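Local coordinates for protein CG5036 (PDB 4IGU) that accelerates GTP hydrolysis by G-protein alpha subunits through its RGS domain, and probably also slows GDP release from them, at residues V70-R75 and M104-T109. Residues are numbered along the deposited sequence; the frame is centred on the assembly and turned at random.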
# COMPACT_ATOMS: atom_id res chain seq x y z
N VAL A 70 -8.63 -0.69 18.53
CA VAL A 70 -8.85 -1.39 17.27
C VAL A 70 -10.09 -0.81 16.60
O VAL A 70 -10.07 -0.47 15.42
CB VAL A 70 -9.05 -2.91 17.47
CG1 VAL A 70 -9.37 -3.55 16.14
CG2 VAL A 70 -7.79 -3.55 18.07
N GLU A 71 -11.16 -0.66 17.38
CA GLU A 71 -12.42 -0.16 16.82
C GLU A 71 -12.29 1.29 16.35
O GLU A 71 -12.73 1.64 15.26
CB GLU A 71 -13.56 -0.28 17.83
CG GLU A 71 -14.79 0.47 17.38
CD GLU A 71 -16.05 0.02 18.09
OE1 GLU A 71 -16.07 0.07 19.33
OE2 GLU A 71 -17.03 -0.35 17.39
N GLU A 72 -11.66 2.11 17.19
CA GLU A 72 -11.48 3.54 16.89
C GLU A 72 -10.68 3.74 15.59
O GLU A 72 -11.03 4.57 14.74
CB GLU A 72 -10.72 4.20 18.05
CG GLU A 72 -10.68 5.72 18.03
CD GLU A 72 -11.98 6.35 18.51
OE1 GLU A 72 -12.71 5.74 19.32
OE2 GLU A 72 -12.28 7.47 18.05
N LYS A 73 -9.59 2.98 15.45
CA LYS A 73 -8.75 3.09 14.26
C LYS A 73 -9.42 2.46 13.04
O LYS A 73 -9.28 2.96 11.92
CB LYS A 73 -7.38 2.43 14.50
CG LYS A 73 -6.51 3.18 15.50
CD LYS A 73 -5.33 2.32 16.01
CE LYS A 73 -4.44 3.16 16.96
NZ LYS A 73 -3.25 2.41 17.50
N ALA A 74 -10.12 1.35 13.25
CA ALA A 74 -10.81 0.68 12.15
C ALA A 74 -11.90 1.56 11.54
O ALA A 74 -12.04 1.61 10.32
CB ALA A 74 -11.39 -0.66 12.58
N ARG A 75 -12.68 2.23 12.39
CA ARG A 75 -13.73 3.13 11.89
C ARG A 75 -13.15 4.18 10.96
O ARG A 75 -13.75 4.52 9.95
CB ARG A 75 -14.49 3.84 13.02
CG ARG A 75 -15.36 2.95 13.89
CD ARG A 75 -16.47 3.76 14.57
NE ARG A 75 -15.96 4.96 15.23
CZ ARG A 75 -15.70 5.03 16.53
NH1 ARG A 75 -15.24 6.16 17.06
NH2 ARG A 75 -15.91 3.98 17.31
N MET A 104 -17.11 -5.03 10.85
CA MET A 104 -17.00 -3.74 11.50
C MET A 104 -17.93 -3.60 12.68
O MET A 104 -17.89 -2.60 13.40
CB MET A 104 -17.24 -2.59 10.50
CG MET A 104 -16.00 -2.26 9.67
SD MET A 104 -14.59 -1.68 10.67
CE MET A 104 -15.25 -0.21 11.47
N ILE A 105 -18.78 -4.61 12.90
CA ILE A 105 -19.67 -4.55 14.05
C ILE A 105 -18.86 -4.70 15.34
O ILE A 105 -19.13 -4.02 16.33
CB ILE A 105 -20.80 -5.62 13.99
CG1 ILE A 105 -21.65 -5.43 12.73
CG2 ILE A 105 -21.71 -5.53 15.21
CD1 ILE A 105 -22.29 -4.06 12.64
N GLU A 106 -17.89 -5.61 15.32
CA GLU A 106 -16.96 -5.74 16.44
C GLU A 106 -15.57 -5.87 15.84
O GLU A 106 -15.07 -6.97 15.65
CB GLU A 106 -17.29 -6.98 17.28
CG GLU A 106 -16.65 -6.98 18.67
CD GLU A 106 -17.22 -8.06 19.58
OE1 GLU A 106 -16.52 -8.46 20.54
OE2 GLU A 106 -18.36 -8.51 19.33
N PRO A 107 -14.95 -4.72 15.52
CA PRO A 107 -13.68 -4.77 14.78
C PRO A 107 -12.59 -5.56 15.49
O PRO A 107 -12.47 -5.54 16.72
CB PRO A 107 -13.30 -3.28 14.67
CG PRO A 107 -14.61 -2.57 14.74
CD PRO A 107 -15.42 -3.34 15.73
N THR A 108 -11.82 -6.29 14.69
CA THR A 108 -10.60 -6.93 15.15
C THR A 108 -9.44 -6.48 14.23
O THR A 108 -9.66 -5.78 13.24
CB THR A 108 -10.70 -8.47 15.10
OG1 THR A 108 -10.69 -8.91 13.73
CG2 THR A 108 -11.96 -8.98 15.80
N THR A 109 -8.22 -6.88 14.56
CA THR A 109 -7.06 -6.53 13.75
C THR A 109 -7.10 -7.19 12.37
O THR A 109 -6.30 -6.86 11.50
CB THR A 109 -5.74 -6.95 14.43
OG1 THR A 109 -5.84 -8.31 14.87
CG2 THR A 109 -5.45 -6.04 15.61
O HOH W 1 -17.33 -0.39 14.76
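Val70 meets the 104-109 loop with both methyls: Val70 CG1 lies against the backbone of the next residue but one before the helix's sodium-side neighbour, Thr108, with Val70 CG1 to Thr108 C at 3.5 Å, and CG2 brushes the CG2 methyl of Thr109, whose side chain lies close to a bound sodium ion. Some one and a half turns of helix can thus grip an irregular chain through apolar surface and a single water. At Glu71 the proline ring takes over. Pro107 CG rests 3.9 Å from Glu71 CA, and the aliphatic part of the glutamate runs slantwise past the CG-CD edge of the ring. With CG anti to the backbone N (chi1 169°), the extended chain carries OE2 beyond Pro107 to a water, which donates to Glu71 OE2 at 2.6 Å and to Met104 O at 2.7 Å. A leucine here would probably leave that water, and through it the Met104 carbonyl, without its link to the helix. Ala74 is small enough to admit two neighbours: its CB sits 3.9 Å from Pro107 CB and equally far from Met104 SD. The methionine chain, bent at chi2 and chi3 (-62° and -60°), curls its CE methyl up to Arg75 N at 3.7 Å. The Arg75 side chain crosses the methionine at about a right angle, its CG touching the CE methyl. Within the all-helical RGS domain, Phe112 touches both Ala74 and Met104, and the contact ties helix 67-81 to the connection between helices 94-103 and 113-132.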